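Long-range contact in glycoside Hydrolase (Bacteroides plebeius, PDB 5T3B), which probably hydrolyses glycosidic bonds in agar-type polysaccharides, as a glycoside hydrolase family 50 enzyme from a human gut bacterium: residues Asn84-Phe95 and Trp112-Tyr121. Sequence-based numbering, arbitrary orientation.
With EDO (1,2-ethanediol), chain I; EDO (1,2-ethanediol), chain F; EDO (1,2-ethanediol), chain O.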
loop_
_atom_site.group_PDB
_atom_site.type_symbol
_atom_site.label_atom_id
_atom_site.label_comp_id
_atom_site.label_asym_id
_atom_site.label_seq_id
_atom_site.Cartn_x
_atom_site.Cartn_y
_atom_site.Cartn_z
ATOM N N ASN A 84 -16.865 13.623 -5.703
ATOM C CA ASN A 84 -17.919 13.364 -4.774
ATOM C C ASN A 84 -17.438 13.137 -3.337
ATOM O O ASN A 84 -16.254 13.363 -3.025
ATOM C CB ASN A 84 -18.828 12.244 -5.242
ATOM C CG ASN A 84 -18.156 10.876 -5.192
ATOM O OD1 ASN A 84 -17.092 10.711 -4.585
ATOM N ND2 ASN A 84 -18.825 9.867 -5.748
ATOM N N LYS A 85 -18.336 12.740 -2.433
ATOM C CA LYS A 85 -17.984 12.647 -1.024
ATOM C C LYS A 85 -16.861 11.615 -0.705
ATOM O O LYS A 85 -16.252 11.688 0.344
ATOM C CB LYS A 85 -19.217 12.356 -0.210
ATOM C CG LYS A 85 -19.755 10.976 -0.382
ATOM C CD LYS A 85 -21.010 10.849 0.445
ATOM C CE LYS A 85 -21.546 9.498 0.306
ATOM N NZ LYS A 85 -22.825 9.312 1.068
ATOM N N TYR A 86 -16.691 10.674 -1.647
ATOM C CA TYR A 86 -15.656 9.660 -1.522
ATOM C C TYR A 86 -14.301 10.104 -2.095
ATOM O O TYR A 86 -13.308 9.413 -1.926
ATOM C CB TYR A 86 -16.077 8.350 -2.204
ATOM C CG TYR A 86 -17.349 7.724 -1.629
ATOM C CD1 TYR A 86 -17.325 7.071 -0.450
ATOM C CD2 TYR A 86 -18.555 7.816 -2.316
ATOM C CE1 TYR A 86 -18.493 6.450 0.024
ATOM C CE2 TYR A 86 -19.715 7.251 -1.820
ATOM C CZ TYR A 86 -19.681 6.594 -0.680
ATOM O OH TYR A 86 -20.842 5.992 -0.142
ATOM N N GLY A 87 -14.271 11.243 -2.800
ATOM C CA GLY A 87 -13.118 11.632 -3.544
ATOM C C GLY A 87 -13.019 11.075 -4.949
ATOM O O GLY A 87 -11.964 11.175 -5.592
ATOM N N SER A 88 -14.136 10.530 -5.429
ATOM C CA SER A 88 -14.194 9.962 -6.770
ATOM C C SER A 88 -14.515 11.033 -7.780
ATOM O O SER A 88 -15.279 11.966 -7.448
ATOM C CB SER A 88 -15.312 8.931 -6.825
ATOM O OG SER A 88 -15.181 7.990 -5.754
ATOM N N TYR A 89 -13.964 10.929 -8.975
ATOM C CA TYR A 89 -14.258 11.912 -9.989
ATOM C C TYR A 89 -15.741 11.859 -10.347
ATOM O O TYR A 89 -16.239 10.811 -10.639
ATOM C CB TYR A 89 -13.385 11.715 -11.198
ATOM C CG TYR A 89 -13.409 12.885 -12.161
ATOM C CD1 TYR A 89 -12.940 14.104 -11.756
ATOM C CD2 TYR A 89 -13.983 12.791 -13.427
ATOM C CE1 TYR A 89 -12.929 15.197 -12.580
ATOM C CE2 TYR A 89 -13.999 13.912 -14.253
ATOM C CZ TYR A 89 -13.499 15.113 -13.816
ATOM O OH TYR A 89 -13.478 16.222 -14.620
ATOM N N ALA A 90 -16.390 13.036 -10.330
ATOM C CA ALA A 90 -17.831 13.061 -10.446
ATOM C C ALA A 90 -18.348 13.535 -11.809
ATOM O O ALA A 90 -19.558 13.518 -12.057
ATOM C CB ALA A 90 -18.381 13.985 -9.320
ATOM N N LYS A 91 -17.430 13.950 -12.682
ATOM C CA LYS A 91 -17.794 14.714 -13.869
ATOM C C LYS A 91 -17.482 14.077 -15.210
ATOM O O LYS A 91 -17.604 14.711 -16.262
ATOM C CB LYS A 91 -17.117 16.093 -13.776
ATOM C CG LYS A 91 -17.401 16.904 -12.505
ATOM C CD LYS A 91 -18.842 17.255 -12.331
ATOM C CE LYS A 91 -19.009 18.279 -11.218
ATOM N NZ LYS A 91 -20.482 18.516 -11.046
ATOM N N GLY A 92 -17.153 12.792 -15.163
ATOM C CA GLY A 92 -16.707 12.032 -16.336
ATOM C C GLY A 92 -17.432 10.695 -16.438
ATOM O O GLY A 92 -18.665 10.600 -16.377
ATOM N N GLN A 93 -16.663 9.643 -16.603
ATOM C CA GLN A 93 -17.181 8.273 -16.682
ATOM C C GLN A 93 -17.521 7.781 -15.330
ATOM O O GLN A 93 -16.828 8.052 -14.342
ATOM C CB GLN A 93 -16.116 7.378 -17.329
ATOM C CG GLN A 93 -16.546 5.934 -17.628
ATOM C CD GLN A 93 -15.462 5.121 -18.279
ATOM O OE1 GLN A 93 -14.337 5.502 -18.291
ATOM N NE2 GLN A 93 -15.832 3.988 -18.864
ATOM N N LYS A 94 -18.581 6.996 -15.271
ATOM C CA LYS A 94 -18.898 6.199 -14.103
ATOM C C LYS A 94 -19.277 4.800 -14.564
ATOM O O LYS A 94 -19.470 4.518 -15.761
ATOM C CB LYS A 94 -19.959 6.824 -13.255
ATOM C CG LYS A 94 -21.372 6.752 -13.769
ATOM C CD LYS A 94 -22.454 7.296 -12.784
ATOM C CE LYS A 94 -22.653 6.337 -11.643
ATOM N NZ LYS A 94 -23.313 4.970 -11.948
ATOM N N PHE A 95 -19.366 3.903 -13.613
ATOM C CA PHE A 95 -19.610 2.500 -13.819
ATOM C C PHE A 95 -20.845 2.077 -13.059
ATOM O O PHE A 95 -21.488 2.871 -12.329
ATOM C CB PHE A 95 -18.386 1.696 -13.354
ATOM C CG PHE A 95 -17.147 2.070 -14.057
ATOM C CD1 PHE A 95 -16.802 1.418 -15.239
ATOM C CD2 PHE A 95 -16.395 3.136 -13.631
ATOM C CE1 PHE A 95 -15.687 1.778 -15.942
ATOM C CE2 PHE A 95 -15.253 3.515 -14.331
ATOM C CZ PHE A 95 -14.887 2.850 -15.486
ATOM N N TRP A 112 -9.716 0.513 -12.080
ATOM C CA TRP A 112 -10.189 1.481 -11.113
ATOM C C TRP A 112 -10.821 0.818 -9.948
ATOM O O TRP A 112 -11.577 -0.157 -10.099
ATOM C CB TRP A 112 -11.285 2.353 -11.732
ATOM C CG TRP A 112 -10.885 3.265 -12.824
ATOM C CD1 TRP A 112 -11.051 2.989 -14.144
ATOM C CD2 TRP A 112 -10.215 4.530 -12.759
ATOM N NE1 TRP A 112 -10.555 3.977 -14.870
ATOM C CE2 TRP A 112 -10.065 4.963 -14.065
ATOM C CE3 TRP A 112 -9.780 5.340 -11.737
ATOM C CZ2 TRP A 112 -9.487 6.181 -14.395
ATOM C CZ3 TRP A 112 -9.216 6.576 -12.078
ATOM C CH2 TRP A 112 -9.070 6.951 -13.395
ATOM N N ILE A 113 -10.568 1.342 -8.751
ATOM C CA ILE A 113 -11.549 1.152 -7.684
ATOM C C ILE A 113 -12.774 2.019 -8.016
ATOM O O ILE A 113 -12.621 3.158 -8.419
ATOM C CB ILE A 113 -10.966 1.553 -6.323
ATOM C CG1 ILE A 113 -9.813 0.648 -5.986
ATOM C CG2 ILE A 113 -12.055 1.621 -5.236
ATOM C CD1 ILE A 113 -10.173 -0.702 -5.757
ATOM N N VAL A 114 -13.964 1.426 -7.813
ATOM C CA VAL A 114 -15.242 2.127 -8.048
ATOM C C VAL A 114 -15.921 2.207 -6.688
ATOM O O VAL A 114 -15.953 1.229 -5.924
ATOM C CB VAL A 114 -16.071 1.321 -9.093
ATOM C CG1 VAL A 114 -17.529 1.673 -9.148
ATOM C CG2 VAL A 114 -15.306 1.499 -10.444
ATOM N N ASP A 115 -16.478 3.392 -6.406
ATOM C CA ASP A 115 -17.147 3.647 -5.159
ATOM C C ASP A 115 -18.554 3.079 -5.110
ATOM O O ASP A 115 -19.033 2.525 -6.115
ATOM C CB ASP A 115 -17.039 5.145 -4.808
ATOM C CG ASP A 115 -17.990 6.037 -5.558
ATOM O OD1 ASP A 115 -18.998 5.614 -6.132
ATOM O OD2 ASP A 115 -17.688 7.283 -5.530
ATOM N N PRO A 116 -19.205 3.145 -3.967
ATOM C CA PRO A 116 -20.555 2.545 -3.873
ATOM C C PRO A 116 -21.584 3.035 -4.913
ATOM O O PRO A 116 -22.525 2.309 -5.171
ATOM C CB PRO A 116 -20.988 2.935 -2.487
ATOM C CG PRO A 116 -19.683 2.878 -1.671
ATOM C CD PRO A 116 -18.704 3.512 -2.631
ATOM N N GLU A 117 -21.380 4.242 -5.419
ATOM C CA GLU A 117 -22.275 4.849 -6.428
ATOM C C GLU A 117 -21.785 4.656 -7.858
ATOM O O GLU A 117 -22.406 5.133 -8.773
ATOM C CB GLU A 117 -22.447 6.321 -6.107
ATOM C CG GLU A 117 -23.135 6.544 -4.794
ATOM C CD GLU A 117 -23.265 8.015 -4.407
ATOM O OE1 GLU A 117 -23.660 8.846 -5.297
ATOM O OE2 GLU A 117 -23.076 8.328 -3.204
ATOM N N GLY A 118 -20.689 3.923 -8.031
ATOM C CA GLY A 118 -20.190 3.654 -9.337
ATOM C C GLY A 118 -19.133 4.603 -9.891
ATOM O O GLY A 118 -18.635 4.413 -11.008
ATOM N N TYR A 119 -18.724 5.610 -9.095
ATOM C CA TYR A 119 -17.767 6.555 -9.583
ATOM C C TYR A 119 -16.331 6.075 -9.329
ATOM O O TYR A 119 -16.078 5.402 -8.322
ATOM C CB TYR A 119 -17.987 7.922 -8.963
ATOM C CG TYR A 119 -19.273 8.549 -9.365
ATOM C CD1 TYR A 119 -19.340 9.416 -10.455
ATOM C CD2 TYR A 119 -20.435 8.274 -8.667
ATOM C CE1 TYR A 119 -20.555 9.956 -10.843
ATOM C CE2 TYR A 119 -21.633 8.794 -9.066
ATOM C CZ TYR A 119 -21.694 9.620 -10.130
ATOM O OH TYR A 119 -22.913 10.169 -10.493
ATOM N N PRO A 120 -15.442 6.407 -10.253
ATOM C CA PRO A 120 -14.049 5.933 -10.117
ATOM C C PRO A 120 -13.328 6.701 -8.973
ATOM O O PRO A 120 -13.242 7.932 -9.026
ATOM C CB PRO A 120 -13.413 6.259 -11.478
ATOM C CG PRO A 120 -14.226 7.396 -11.984
ATOM C CD PRO A 120 -15.617 7.180 -11.493
ATOM N N TYR A 121 -12.798 5.942 -8.025
ATOM C CA TYR A 121 -12.067 6.484 -6.910
ATOM C C TYR A 121 -10.615 6.119 -7.073
ATOM O O TYR A 121 -10.251 4.951 -6.857
ATOM C CB TYR A 121 -12.581 5.945 -5.560
ATOM C CG TYR A 121 -11.734 6.354 -4.387
ATOM C CD1 TYR A 121 -11.375 7.698 -4.209
ATOM C CD2 TYR A 121 -11.208 5.406 -3.521
ATOM C CE1 TYR A 121 -10.518 8.090 -3.221
ATOM C CE2 TYR A 121 -10.341 5.801 -2.495
ATOM C CZ TYR A 121 -10.009 7.132 -2.350
ATOM O OH TYR A 121 -9.100 7.542 -1.387
HETATM C C1 EDO I . -21.045 11.506 -14.562
HETATM O O1 EDO I . -20.591 12.328 -15.669
HETATM C C2 EDO I . -21.948 10.392 -15.115
HETATM O O2 EDO I . -23.032 10.963 -15.905
HETATM C C1 EDO F . -12.224 9.244 -14.451
HETATM O O1 EDO F . -11.302 10.216 -14.975
HETATM C C2 EDO F . -13.246 8.807 -15.420
HETATM O O2 EDO F . -13.730 9.898 -16.224
HETATM C C1 EDO O . -26.152 3.196 -14.674
HETATM O O1 EDO O . -25.117 2.433 -14.088
HETATM C C2 EDO O . -25.584 4.578 -14.666
HETATM O O2 EDO O . -25.723 5.208 -13.391
HETATM O O HOH W 1 -21.681 10.871 -6.317
HETATM O O HOH W 2 -23.241 6.917 -1.003
#
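Asn84 (chi1 70°) and Asp115 (chi1 78°) each hold CG between backbone N and carbonyl carbon, and this brings amide and carboxylate together from opposite directions, nearly coplanar. Asn84 ND2 gives an almost straight bond (175°) to the syn lone pair of Asp115 OD2 at 2.8 Å, while Ser88 OG donates to the same oxygen from the anti side, tilted well out of the carboxylate plane, at 2.6 Å. Asn84 OD1 and the second carboxylate oxygen, Asp115 OD1, face their own backbones, accepting from N of Tyr86 and Ser88 and of Glu117 and Tyr119 respectively, so two Asx turns meet through their side chains. Asp115 to Gly118 form the type I turn with G1 bulge of the hairpin joining strands 111-114 and 120-126, and Gly118 supplies the positive phi this needs. A leucine in place of Asp115 would probably leave Asn84 ND2 and Ser88 OG without their shared acceptor, and the N-H groups of Glu117 and Tyr119 without the oxygen that holds the turn. Pro116, rigid and apolar, lays CD over one face of the Tyr86 ring. Farther along the loop, Lys94 bends at its outer torsions to lay CE over a face of the Tyr119 ring, and NZ bonds Phe95 O. Phe95 N bonds Gly118 O (2.8 Å), Tyr89 N bonds Pro120 O (3.1 Å), and the apolar Phe95 ring brings CD2 obliquely to 3.7 Å from Val114 CG2, its edge beside Gly118 O.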